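Local coordinates for protein aldehyde dehydrogenase 12 (Zea mays, PDB 6D97) that probably oxidises L-glutamate gamma-semialdehyde to glutamate with NAD+ as cofactor, the last step of proline catabolism in plants, at residues Leu133-Ser138 / Gln143-Glu148; Lys154-Phe159 / Ile204-Leu209; Leu292-Phe297 / Phe503-Asp508; Trp299-Pro304 / Gln475-Arg480; Gly344-Met349 / Gln438-Tyr443. One frame throughout, in Å; residues are numbered along the deposited sequence.

Contact 1 (Leu133-Ser138 / Gln143-Glu148); sequences LIQRVS and QQALAE
The methyl of A145 touches both I134 and Q135 of the preceding helix. It carries the apolar part of the contact: A145 CB lies 3.9 Å from I134 CG2 and likewise 3.9 Å from the aliphatic Q135 CG. I134 continues past it, and its end methyl reaches the helix backbone, with I134 CD1 3.9 Å from A145 O.

The second kind of contact is carbon against a carboxylate. I134 CG2 approaches E148 OE2 to 3.8 Å, and the E148 group also borders I134 CD1. With I134 CG1 anti to the carbonyl carbon, chi1 of -73° turns CG2 to A145 and E148, and the extended chi2 carries CD1 on to the same two residues. No hydrogen bond joins the two segments; polar ends are met from nearby. E148 OE1 accepts from the backbone N-H groups of L202 and E203, where helix 203-214 starts, and E148 OE2 pairs with K140. Those N-H groups and the lysine probably stabilise a negative charge in this buried spot. Q135 NE2 bonds to K140 O in the turn.

These are two consecutive helices joined by a short turn, the axes of their short segments 9.3 Å apart at 121°. Helix 124-137 rests its I134 and V137 on V230 of helix 229-240, while V137 also touches I72 of strand 70-74.

Contact 2 (Lys154-Phe159 / Ile204-Leu209); sequences KFLENF and IPLLQL
F155 and L207 make the main contact, a CH-pi interaction. L207 CG stands 3.5 Å from the centroid of the F155 ring and 14° off its normal, well over the face. The leucine lies along the ring: its methyls bracket the end nearest the F155 backbone, with L207 CD1 3.7 Å from F155 CD2 and L207 CD2 4.0 Å from F155 CD1. At the far end L207 O comes within 3.7 Å of F155 CZ. The two side chains point oppositely as they pass. F155 is sent across by placing CG anti to the backbone N (chi1 165°). Its other face is backed by F159, whose CD2 is offset toward the rim, so the ring is held from both sides.

Helix 203-214 follows strand 191-196 and precedes strand 218-223 of the parallel five-stranded sheet, forming a beta-alpha-beta crossover of the Rossmann-type NAD-binding region; helix 142-157 packs on helix 203-214 of that crossover.

A second, looser apolar contact lies beside the ring, L156 CD1 to L206 CD2 at 4.4 Å. L156 also fits against A117, A118 and L121 of helix 105-121, and L206 against M234 and L238 of helix 229-240.

Polar groups stay off this seam. K154 NZ faces E157 OE2 at a long 3.8 Å on the same helix, while N158 OD1 accepts from D162 N of the third subunit. Q208, on another side of its helix, bonds through OE1 to W524 NE1 and through NE2 to G513 O.

Contact 3 (Leu292-Phe297 / Phe503-Asp508); sequences LEDAGF and FGPAGD
P505 sets its ring against the end of strand 290-293, an outermost strand of the parallel Rossmann-type sheet, just where the chain leaves it for strand 298-302. P505 CB stands back from L292-F297, and the approach is made further round the ring. P505 CG goes deepest, 4.0 Å from L292 O and 4.2 Å from D294 OD1. P505 CD, which closes the ring onto the backbone N, borders the same L292 O at 4.2 Å. The contact is thus methylene against oxygen, a loose van der Waals fit without a hydrogen bond.

D294 slants across the proline, with OD1 its nearest atom, toward CG. The D294 CG sits between the backbone N and the carbonyl carbon (chi1 37°), and this brings OD1 to the proline.

Backbone bonds from L292 to R510 and A512 tie the loop containing F503-D508 to the strand a little farther on. The L292 side chain touches F272 and A279. R289 of the second subunit donates through NH1 to G507 O, placing this loop near a subunit interface. D508 OD2, bridged to R510 NH2, lies 4.7 Å from D294 OD2.

Contact 4 (Trp299-Pro304 / Gln475-Arg480); sequences WKILGP and QDVLGR
I301 and V477 are brought together by their torsions: I301 puts CG1 anti to its carbonyl carbon (chi1 -63°) and its extended chi2 carries CD1 out to V477, while V477 turns CG1 anti to the backbone N (chi1 175°). The two methyls meet tip to tip, I301 CD1 to V477 CG1 at 3.9 Å. Two residues earlier on the strand, on the side that faces the helix, W299 reaches the same methyl with the six-membered part of its indole. W299 CH2 is 4.4 Å from V477 CG1, and the approach to the ring is oblique. One valine methyl thus serves both strand residues, and the contact is wholly apolar.

Other residues complete the layer. V477 also rests on I466 and L452, I301 on V451, and W299 on C455, so helix 448-457 also packs on all three side chains.

Charged groups keep to another side of helix 471-479. In the conformer described, R480 grips D476 side-on, its NE 2.8 Å and its NH2 3.0 Å from the single oxygen D476 OD1; a second R480 conformer makes this pairing provisional. Near the end of that helix L478 O accepts from R528 and G479 O from N99, both of the second subunit.

Strand 298-302 is bonded through W299 and I301 to A465 and V467 of the parallel strand 463-467, from which the chain passes through helix 471-479 to strand 485-488. This is a beta-alpha-beta crossover packed on the seven-stranded sheet of the alpha/beta catalytic domain, as in other aldehyde dehydrogenases.

Contact 5 (Gly344-Met349 / Gln438-Tyr443); sequences GLLEKM and QVVTEY
L346 lays its CD2 methyl beside V440, with L346 CD2 4.1 Å from V440 CG1. The two side chains pass one another, L346 coming from the helix and V440 from the strand. V440 holds CG1 anti to the backbone N (chi1 176°), which raises that methyl toward the helix. L346 and V440 also touch M336 of strand 331-337.

One helical turn on, M349 crosses Q438 at a slant. Its chain runs out straight and then bends at the sulfur (chi3 62°), bringing the terminal methyl up to the amide nitrogen: M349 CE is 3.6 Å from Q438 NE2. This is carbon against nitrogen in van der Waals contact, and the sulfur lies farther away. The amide is fixed by other partners, since Q438 OE1 accepts from Q331 NE2 and Q438 NE2 is bonded to Y321 OH. M349 also packs on L334.

Helix 345-354 begins after G344 in the N-cap position and lies on the mixed seven-stranded sheet, where strand 437-443 runs parallel to 331-337, joined to it by backbone bonds of V439 with S332 and L334. Strand 331-337 leads into this helix, so the contact belongs to an alpha/beta layer, away from the NAD site. K348, on another side of the helix, pairs with D310.

The chemistry is therefore dispersion between methyl groups, with one buried amide whose hydrogen bonds go to Q331 and Y321; across these segments the helix meets the strand through van der Waals contact alone, with no hydrogen bond.

Along the chain contacts 1 and 2 come first, in series, and share helix 142-157; their centres are 17 Å apart. Both lie in the NAD-binding half, whose five-stranded parallel sheet has strand 290-293 of contact 3 as an outermost member. From there the chain enters strand 298-302 of contact 4, so contacts 3 and 4 adjoin in sequence, with centres 19 Å apart. Contacts 4 and 5, 17 Å between centres, touch through L302 and Y443 and reach the same seven-stranded sheet. Contact 3 spans 4 in sequence, and 4 spans 5. Contact 3 thus marks the passage between the two sheet-based halves.

Contact 1 (Leu133-Ser138 / Gln143-Glu148)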
# COMPACT_ATOMS: atom_id res chain seq x y z
N LEU A 133 3.27 36.33 16.79
CA LEU A 133 3.82 35.76 18.01
C LEU A 133 5.11 35.00 17.74
O LEU A 133 6.06 35.08 18.52
CB LEU A 133 2.79 34.85 18.68
CG LEU A 133 3.09 34.44 20.11
CD1 LEU A 133 3.37 35.66 20.97
CD2 LEU A 133 1.93 33.66 20.68
N ILE A 134 5.15 34.24 16.64
CA ILE A 134 6.36 33.54 16.24
C ILE A 134 7.50 34.53 16.05
O ILE A 134 8.63 34.31 16.51
CB ILE A 134 6.12 32.72 14.96
CG1 ILE A 134 5.26 31.49 15.27
CG2 ILE A 134 7.43 32.31 14.31
CD1 ILE A 134 4.77 30.78 14.02
N GLN A 135 7.21 35.64 15.37
CA GLN A 135 8.22 36.66 15.09
C GLN A 135 8.84 37.22 16.36
O GLN A 135 10.04 37.52 16.39
CB GLN A 135 7.61 37.80 14.29
CG GLN A 135 7.59 37.61 12.80
CD GLN A 135 7.21 38.88 12.07
OE1 GLN A 135 6.07 39.33 12.13
NE2 GLN A 135 8.18 39.48 11.39
N ARG A 136 8.05 37.38 17.42
CA ARG A 136 8.57 38.03 18.62
C ARG A 136 9.58 37.15 19.36
O ARG A 136 10.51 37.67 19.97
CB ARG A 136 7.43 38.42 19.56
CG ARG A 136 6.45 39.47 19.04
CD ARG A 136 7.11 40.79 18.69
NE ARG A 136 7.94 41.31 19.78
CZ ARG A 136 7.48 42.04 20.79
NH1 ARG A 136 6.19 42.34 20.87
NH2 ARG A 136 8.31 42.46 21.73
N VAL A 137 9.42 35.83 19.30
CA VAL A 137 10.26 34.93 20.07
C VAL A 137 11.33 34.27 19.21
O VAL A 137 12.45 34.06 19.68
CB VAL A 137 9.40 33.88 20.81
CG1 VAL A 137 8.56 34.55 21.86
CG2 VAL A 137 8.50 33.13 19.83
N SER A 138 11.01 33.92 17.97
CA SER A 138 11.96 33.34 17.03
C SER A 138 12.03 34.26 15.82
O SER A 138 11.37 34.01 14.80
CB SER A 138 11.57 31.92 16.63
OG SER A 138 12.52 31.36 15.74
N GLN A 143 6.59 36.77 6.40
CA GLN A 143 6.17 35.72 5.48
C GLN A 143 6.71 34.36 5.91
O GLN A 143 6.04 33.34 5.75
CB GLN A 143 6.60 36.06 4.06
CG GLN A 143 5.79 37.18 3.43
CD GLN A 143 6.15 37.43 1.98
OE1 GLN A 143 6.59 38.52 1.61
NE2 GLN A 143 5.96 36.41 1.14
N GLN A 144 7.94 34.33 6.44
CA GLN A 144 8.48 33.07 6.96
C GLN A 144 7.66 32.58 8.15
O GLN A 144 7.37 31.38 8.26
CB GLN A 144 9.94 33.24 7.36
CG GLN A 144 10.90 33.40 6.19
CD GLN A 144 11.09 32.12 5.41
OE1 GLN A 144 11.05 31.02 5.97
NE2 GLN A 144 11.29 32.24 4.10
N ALA A 145 7.29 33.49 9.06
CA ALA A 145 6.44 33.11 10.19
C ALA A 145 5.06 32.68 9.73
O ALA A 145 4.47 31.74 10.29
CB ALA A 145 6.34 34.27 11.18
N LEU A 146 4.52 33.36 8.72
CA LEU A 146 3.23 32.96 8.17
C LEU A 146 3.31 31.57 7.54
O LEU A 146 2.38 30.77 7.68
CB LEU A 146 2.76 33.99 7.14
CG LEU A 146 1.35 33.80 6.56
CD1 LEU A 146 0.32 34.07 7.64
CD2 LEU A 146 1.13 34.73 5.38
N ALA A 147 4.41 31.28 6.85
CA ALA A 147 4.57 29.97 6.23
C ALA A 147 4.50 28.85 7.26
O ALA A 147 4.00 27.76 6.97
CB ALA A 147 5.88 29.90 5.45
N GLU A 148 5.01 29.11 8.47
CA GLU A 148 4.91 28.12 9.53
C GLU A 148 3.46 27.85 9.89
O GLU A 148 3.05 26.69 10.07
CB GLU A 148 5.69 28.59 10.76
CG GLU A 148 6.70 27.59 11.28
CD GLU A 148 7.25 27.97 12.64
OE1 GLU A 148 6.89 27.30 13.63
OE2 GLU A 148 8.05 28.93 12.71

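Contact 2 (Lys154-Phe159 / Ile204-Leu209)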
# COMPACT_ATOMS: atom_id res chain seq x y z
N LYS A 154 -2.46 23.50 6.91
CA LYS A 154 -2.66 22.48 5.89
C LYS A 154 -2.52 21.07 6.47
O LYS A 154 -3.29 20.18 6.11
CB LYS A 154 -1.66 22.69 4.75
CG LYS A 154 -2.13 23.66 3.68
CD LYS A 154 -3.21 23.03 2.81
CE LYS A 154 -3.86 24.04 1.88
NZ LYS A 154 -4.70 25.02 2.62
N PHE A 155 -1.55 20.87 7.36
CA PHE A 155 -1.38 19.57 8.00
C PHE A 155 -2.65 19.14 8.72
O PHE A 155 -3.10 17.99 8.58
CB PHE A 155 -0.19 19.63 8.97
CG PHE A 155 -0.13 18.48 9.94
CD1 PHE A 155 0.57 17.33 9.64
CD2 PHE A 155 -0.74 18.58 11.18
CE1 PHE A 155 0.64 16.28 10.54
CE2 PHE A 155 -0.69 17.54 12.09
CZ PHE A 155 0.01 16.39 11.77
N LEU A 156 -3.25 20.05 9.49
CA LEU A 156 -4.50 19.74 10.17
C LEU A 156 -5.62 19.43 9.18
O LEU A 156 -6.48 18.58 9.44
CB LEU A 156 -4.90 20.90 11.09
CG LEU A 156 -3.98 21.17 12.28
CD1 LEU A 156 -4.39 22.45 13.00
CD2 LEU A 156 -3.99 19.98 13.24
N GLU A 157 -5.62 20.10 8.03
CA GLU A 157 -6.62 19.80 7.01
C GLU A 157 -6.46 18.39 6.46
O GLU A 157 -7.44 17.79 6.02
CB GLU A 157 -6.55 20.82 5.87
CG GLU A 157 -7.35 22.09 6.12
CD GLU A 157 -7.61 22.88 4.85
OE1 GLU A 157 -8.22 23.96 4.94
OE2 GLU A 157 -7.20 22.41 3.76
N ASN A 158 -5.24 17.84 6.51
CA ASN A 158 -5.02 16.49 6.00
C ASN A 158 -5.58 15.41 6.92
O ASN A 158 -5.67 14.25 6.51
CB ASN A 158 -3.53 16.23 5.78
CG ASN A 158 -2.97 17.03 4.62
OD1 ASN A 158 -3.72 17.52 3.78
ND2 ASN A 158 -1.65 17.14 4.57
N PHE A 159 -5.97 15.75 8.14
CA PHE A 159 -6.40 14.75 9.10
C PHE A 159 -7.75 15.11 9.69
O PHE A 159 -8.00 14.96 10.89
CB PHE A 159 -5.33 14.55 10.17
CG PHE A 159 -4.04 14.06 9.60
CD1 PHE A 159 -3.91 12.73 9.22
CD2 PHE A 159 -2.98 14.92 9.38
CE1 PHE A 159 -2.74 12.27 8.66
CE2 PHE A 159 -1.80 14.46 8.83
CZ PHE A 159 -1.68 13.13 8.46
N ILE A 204 6.94 22.39 14.11
CA ILE A 204 7.54 21.14 14.56
C ILE A 204 6.77 20.57 15.75
O ILE A 204 6.31 19.42 15.68
CB ILE A 204 9.03 21.31 14.90
CG1 ILE A 204 9.83 21.68 13.65
CG2 ILE A 204 9.57 20.05 15.55
CD1 ILE A 204 11.28 22.00 13.93
N PRO A 205 6.58 21.32 16.85
CA PRO A 205 5.85 20.72 17.99
C PRO A 205 4.41 20.35 17.69
O PRO A 205 3.94 19.30 18.14
CB PRO A 205 5.96 21.80 19.08
CG PRO A 205 6.28 23.05 18.36
CD PRO A 205 7.09 22.66 17.18
N LEU A 206 3.68 21.18 16.93
CA LEU A 206 2.28 20.87 16.65
C LEU A 206 2.14 19.59 15.84
O LEU A 206 1.29 18.75 16.14
CB LEU A 206 1.61 22.03 15.91
CG LEU A 206 0.20 21.74 15.37
CD1 LEU A 206 -0.78 21.52 16.50
CD2 LEU A 206 -0.28 22.85 14.44
N LEU A 207 2.98 19.43 14.81
CA LEU A 207 2.84 18.28 13.92
C LEU A 207 3.23 16.98 14.61
O LEU A 207 2.61 15.94 14.37
CB LEU A 207 3.68 18.49 12.66
CG LEU A 207 3.00 19.15 11.46
CD1 LEU A 207 2.39 20.49 11.83
CD2 LEU A 207 3.97 19.31 10.29
N GLN A 208 4.24 17.02 15.48
CA GLN A 208 4.59 15.82 16.23
C GLN A 208 3.60 15.57 17.36
O GLN A 208 3.29 14.41 17.68
CB GLN A 208 6.02 15.93 16.78
CG GLN A 208 7.10 16.13 15.73
CD GLN A 208 7.42 14.87 14.94
OE1 GLN A 208 6.73 13.85 15.06
NE2 GLN A 208 8.47 14.92 14.13
N LEU A 209 3.08 16.63 17.97
CA LEU A 209 2.07 16.48 19.02
C LEU A 209 0.83 15.79 18.48
O LEU A 209 0.34 14.82 19.08
CB LEU A 209 1.70 17.84 19.61
CG LEU A 209 0.49 17.85 20.54
CD1 LEU A 209 0.83 17.11 21.82
CD2 LEU A 209 0.06 19.28 20.84

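Contact 3 (Leu292-Phe297 / Phe503-Asp508)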
# COMPACT_ATOMS: atom_id res chain seq x y z
N LEU A 292 14.86 10.77 16.18
CA LEU A 292 15.68 11.96 16.17
C LEU A 292 15.47 12.75 14.88
O LEU A 292 15.45 12.18 13.79
CB LEU A 292 17.17 11.61 16.31
CG LEU A 292 17.55 10.85 17.58
CD1 LEU A 292 19.02 10.49 17.58
CD2 LEU A 292 17.20 11.68 18.81
N GLU A 293 15.30 14.06 15.04
CA GLU A 293 15.48 15.03 13.97
C GLU A 293 16.62 15.93 14.44
O GLU A 293 16.39 16.98 15.04
CB GLU A 293 14.21 15.83 13.70
N ASP A 294 17.85 15.51 14.19
CA ASP A 294 19.02 16.20 14.72
C ASP A 294 19.52 17.25 13.72
O ASP A 294 18.81 17.65 12.79
CB ASP A 294 20.10 15.20 15.09
CG ASP A 294 20.16 14.04 14.12
OD1 ASP A 294 19.39 14.04 13.13
OD2 ASP A 294 20.97 13.12 14.36
N ALA A 295 20.76 17.69 13.91
CA ALA A 295 21.29 18.76 13.10
C ALA A 295 21.47 18.31 11.65
O ALA A 295 21.30 17.13 11.30
CB ALA A 295 22.62 19.25 13.67
N GLY A 296 21.80 19.28 10.81
CA GLY A 296 22.13 19.00 9.43
C GLY A 296 23.17 19.97 8.90
O GLY A 296 23.11 21.16 9.19
N PHE A 297 24.13 19.46 8.14
CA PHE A 297 25.02 20.27 7.32
C PHE A 297 24.64 20.01 5.87
O PHE A 297 25.16 19.09 5.23
CB PHE A 297 26.50 19.96 7.61
CG PHE A 297 27.43 20.95 7.01
CD1 PHE A 297 27.75 22.12 7.68
CD2 PHE A 297 27.97 20.74 5.77
CE1 PHE A 297 28.60 23.05 7.11
CE2 PHE A 297 28.82 21.67 5.19
CZ PHE A 297 29.14 22.82 5.87
N PHE A 503 9.79 15.09 5.54
CA PHE A 503 10.99 15.81 5.95
C PHE A 503 11.63 15.03 7.09
O PHE A 503 10.95 14.68 8.06
CB PHE A 503 10.69 17.25 6.39
CG PHE A 503 11.90 17.98 6.93
CD1 PHE A 503 12.71 18.72 6.08
CD2 PHE A 503 12.23 17.92 8.27
CE1 PHE A 503 13.81 19.40 6.57
CE2 PHE A 503 13.34 18.59 8.76
CZ PHE A 503 14.12 19.34 7.91
N GLY A 504 12.92 14.78 6.97
CA GLY A 504 13.65 14.01 7.95
C GLY A 504 14.95 13.51 7.38
O GLY A 504 15.16 13.50 6.16
N PRO A 505 15.86 13.08 8.23
CA PRO A 505 17.16 12.58 7.77
C PRO A 505 17.02 11.16 7.23
O PRO A 505 15.96 10.54 7.29
CB PRO A 505 18.01 12.62 9.03
CG PRO A 505 17.04 12.37 10.13
CD PRO A 505 15.75 13.04 9.70
N ALA A 506 18.12 10.65 6.68
CA ALA A 506 18.25 9.26 6.28
C ALA A 506 19.56 8.70 6.82
O ALA A 506 20.41 9.43 7.33
CB ALA A 506 18.19 9.08 4.76
N GLY A 507 19.72 7.38 6.69
CA GLY A 507 20.93 6.73 7.14
C GLY A 507 20.98 6.45 8.62
O GLY A 507 22.07 6.23 9.16
N ASP A 508 19.84 6.43 9.30
CA ASP A 508 19.79 6.26 10.75
C ASP A 508 18.48 5.57 11.13
O ASP A 508 17.40 6.08 10.82
CB ASP A 508 19.92 7.62 11.44
CG ASP A 508 19.96 7.52 12.96
OD1 ASP A 508 19.86 6.41 13.51
OD2 ASP A 508 20.11 8.59 13.60

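Contact 4 (Trp299-Pro304 / Gln475-Arg480)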
# COMPACT_ATOMS: atom_id res chain seq x y z
N TRP A 299 23.93 20.48 1.82
CA TRP A 299 24.72 20.88 0.67
C TRP A 299 23.82 21.12 -0.53
O TRP A 299 22.73 20.55 -0.64
CB TRP A 299 25.80 19.82 0.32
CG TRP A 299 25.33 18.39 0.28
CD1 TRP A 299 25.45 17.47 1.28
CD2 TRP A 299 24.70 17.72 -0.81
NE1 TRP A 299 24.92 16.27 0.88
CE2 TRP A 299 24.45 16.40 -0.40
CE3 TRP A 299 24.32 18.12 -2.10
CZ2 TRP A 299 23.84 15.47 -1.24
CZ3 TRP A 299 23.70 17.20 -2.92
CH2 TRP A 299 23.47 15.89 -2.48
N LYS A 300 24.29 21.99 -1.42
CA LYS A 300 23.71 22.19 -2.74
C LYS A 300 24.80 22.00 -3.76
O LYS A 300 25.87 22.61 -3.66
CB LYS A 300 23.08 23.58 -2.88
CG LYS A 300 22.56 23.87 -4.27
CD LYS A 300 21.85 25.21 -4.32
CE LYS A 300 20.47 25.13 -3.69
NZ LYS A 300 19.95 26.47 -3.31
N ILE A 301 24.55 21.12 -4.73
CA ILE A 301 25.45 20.88 -5.84
C ILE A 301 24.83 21.51 -7.08
O ILE A 301 23.66 21.25 -7.39
CB ILE A 301 25.71 19.38 -6.06
CG1 ILE A 301 26.41 18.75 -4.85
CG2 ILE A 301 26.53 19.17 -7.31
CD1 ILE A 301 26.51 17.24 -4.95
N LEU A 302 25.61 22.34 -7.77
CA LEU A 302 25.21 22.86 -9.07
C LEU A 302 25.80 21.98 -10.16
O LEU A 302 27.01 21.72 -10.17
CB LEU A 302 25.68 24.31 -9.25
CG LEU A 302 25.34 25.37 -8.20
CD1 LEU A 302 25.87 26.72 -8.66
CD2 LEU A 302 23.85 25.44 -7.93
N GLY A 303 24.94 21.50 -11.06
CA GLY A 303 25.39 20.68 -12.15
C GLY A 303 26.05 21.49 -13.24
O GLY A 303 26.21 22.72 -13.15
N PRO A 304 26.44 20.80 -14.32
CA PRO A 304 27.14 21.49 -15.41
C PRO A 304 26.25 22.34 -16.29
O PRO A 304 26.75 23.24 -16.97
CB PRO A 304 27.76 20.34 -16.20
CG PRO A 304 26.82 19.21 -15.98
CD PRO A 304 26.28 19.37 -14.58
N GLN A 475 20.81 11.23 -11.54
CA GLN A 475 20.77 9.86 -11.05
C GLN A 475 22.13 9.39 -10.53
O GLN A 475 22.19 8.53 -9.65
CB GLN A 475 20.26 8.92 -12.14
CG GLN A 475 21.28 8.55 -13.20
CD GLN A 475 20.68 7.72 -14.31
OE1 GLN A 475 19.47 7.49 -14.34
NE2 GLN A 475 21.52 7.28 -15.24
N ASP A 476 23.22 9.95 -11.07
CA ASP A 476 24.54 9.62 -10.55
C ASP A 476 24.74 10.20 -9.16
O ASP A 476 25.18 9.49 -8.24
CB ASP A 476 25.62 10.14 -11.51
CG ASP A 476 27.01 9.68 -11.13
OD1 ASP A 476 27.17 8.49 -10.81
OD2 ASP A 476 27.95 10.51 -11.17
N VAL A 477 24.41 11.48 -8.98
CA VAL A 477 24.56 12.11 -7.67
C VAL A 477 23.60 11.51 -6.66
O VAL A 477 23.98 11.22 -5.51
CB VAL A 477 24.37 13.63 -7.80
CG1 VAL A 477 24.41 14.28 -6.43
CG2 VAL A 477 25.45 14.22 -8.68
N LEU A 478 22.34 11.30 -7.06
CA LEU A 478 21.34 10.75 -6.14
C LEU A 478 21.72 9.34 -5.70
O LEU A 478 21.67 9.02 -4.51
CB LEU A 478 19.96 10.75 -6.80
CG LEU A 478 19.25 12.09 -6.95
CD1 LEU A 478 18.15 11.98 -8.00
CD2 LEU A 478 18.66 12.51 -5.62
N GLY A 479 22.10 8.49 -6.65
CA GLY A 479 22.47 7.12 -6.32
C GLY A 479 23.69 7.02 -5.43
O GLY A 479 23.89 5.98 -4.79
N ARG A 480 24.51 8.07 -5.36
CA ARG A 480 25.71 8.08 -4.54
C ARG A 480 25.64 9.18 -3.48
O ARG A 480 26.60 9.90 -3.23
CB ARG A 480 26.96 8.24 -5.42
CG ARG A 480 27.43 6.93 -6.04
CD ARG A 480 28.34 7.16 -7.23
NE ARG A 480 27.68 6.90 -8.51
CZ ARG A 480 27.59 5.71 -9.09
NH1 ARG A 480 28.13 4.64 -8.50
NH2 ARG A 480 26.97 5.57 -10.25

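Contact 5 (Gly344-Met349 / Gln438-Tyr443)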
# COMPACT_ATOMS: atom_id res chain seq x y z
N GLY A 344 27.50 34.85 -13.46
CA GLY A 344 27.00 35.95 -12.66
C GLY A 344 26.24 35.52 -11.41
O GLY A 344 25.65 36.38 -10.75
N LEU A 345 26.26 34.23 -11.08
CA LEU A 345 25.49 33.74 -9.94
C LEU A 345 25.98 34.34 -8.63
O LEU A 345 25.18 34.88 -7.85
CB LEU A 345 25.57 32.21 -9.88
CG LEU A 345 25.01 31.62 -8.59
CD1 LEU A 345 23.50 31.51 -8.67
CD2 LEU A 345 25.65 30.27 -8.28
N LEU A 346 27.28 34.25 -8.37
CA LEU A 346 27.83 34.77 -7.12
C LEU A 346 27.58 36.27 -6.98
O LEU A 346 27.30 36.77 -5.89
CB LEU A 346 29.32 34.46 -7.02
CG LEU A 346 29.72 33.04 -6.62
CD1 LEU A 346 31.24 32.89 -6.61
CD2 LEU A 346 29.13 32.69 -5.26
N GLU A 347 27.67 37.00 -8.10
CA GLU A 347 27.38 38.43 -8.08
C GLU A 347 25.94 38.69 -7.68
O GLU A 347 25.66 39.59 -6.88
CB GLU A 347 27.69 39.05 -9.44
CG GLU A 347 29.17 39.16 -9.77
CD GLU A 347 29.81 37.81 -10.08
OE1 GLU A 347 29.06 36.84 -10.33
OE2 GLU A 347 31.06 37.72 -10.07
N LYS A 348 25.00 37.90 -8.22
CA LYS A 348 23.60 38.04 -7.83
C LYS A 348 23.38 37.62 -6.39
O LYS A 348 22.57 38.22 -5.68
CB LYS A 348 22.70 37.23 -8.77
CG LYS A 348 22.76 37.69 -10.22
CD LYS A 348 22.15 36.64 -11.14
CE LYS A 348 22.27 37.04 -12.61
NZ LYS A 348 21.45 38.24 -12.93
N MET A 349 24.09 36.58 -5.93
CA MET A 349 23.97 36.16 -4.54
C MET A 349 24.45 37.26 -3.59
O MET A 349 23.86 37.47 -2.52
CB MET A 349 24.76 34.87 -4.30
CG MET A 349 24.02 33.61 -4.71
SD MET A 349 25.08 32.15 -4.79
CE MET A 349 25.62 32.02 -3.08
N GLN A 438 27.50 30.48 5.05
CA GLN A 438 27.66 29.33 4.18
C GLN A 438 29.08 29.32 3.62
O GLN A 438 29.75 30.35 3.54
CB GLN A 438 26.66 29.33 3.01
CG GLN A 438 26.74 30.57 2.13
CD GLN A 438 25.91 30.43 0.88
OE1 GLN A 438 25.82 29.35 0.30
NE2 GLN A 438 25.34 31.52 0.44
N VAL A 439 29.52 28.13 3.20
CA VAL A 439 30.78 27.96 2.49
C VAL A 439 30.46 27.71 1.02
O VAL A 439 29.53 26.95 0.70
CB VAL A 439 31.62 26.82 3.09
CG1 VAL A 439 32.89 26.59 2.29
CG2 VAL A 439 31.94 27.12 4.55
N VAL A 440 31.20 28.36 0.14
CA VAL A 440 31.08 28.16 -1.30
C VAL A 440 32.39 27.57 -1.80
O VAL A 440 33.48 27.94 -1.33
CB VAL A 440 30.75 29.47 -2.04
CG1 VAL A 440 30.72 29.27 -3.53
CG2 VAL A 440 29.43 30.03 -1.54
N THR A 441 32.29 26.62 -2.73
CA THR A 441 33.46 26.04 -3.36
C THR A 441 33.14 25.74 -4.82
O THR A 441 32.00 25.84 -5.28
CB THR A 441 33.92 24.77 -2.63
OG1 THR A 441 35.26 24.47 -3.02
CG2 THR A 441 33.03 23.59 -2.97
N GLU A 442 34.19 25.38 -5.56
CA GLU A 442 34.09 25.14 -6.99
C GLU A 442 34.69 23.78 -7.32
O GLU A 442 35.70 23.38 -6.74
CB GLU A 442 34.80 26.24 -7.79
CG GLU A 442 34.63 26.10 -9.29
CD GLU A 442 35.57 26.99 -10.07
OE1 GLU A 442 35.19 28.14 -10.37
OE2 GLU A 442 36.70 26.54 -10.38
N TYR A 443 34.06 23.09 -8.26
CA TYR A 443 34.57 21.83 -8.79
C TYR A 443 34.49 21.85 -10.31
O TYR A 443 33.54 22.39 -10.89
CB TYR A 443 33.82 20.62 -8.22
CG TYR A 443 32.42 20.39 -8.76
CD1 TYR A 443 31.32 21.02 -8.20
CD2 TYR A 443 32.20 19.49 -9.81
CE1 TYR A 443 30.04 20.80 -8.67
CE2 TYR A 443 30.92 19.26 -10.29
CZ TYR A 443 29.85 19.92 -9.72
OH TYR A 443 28.58 19.69 -10.20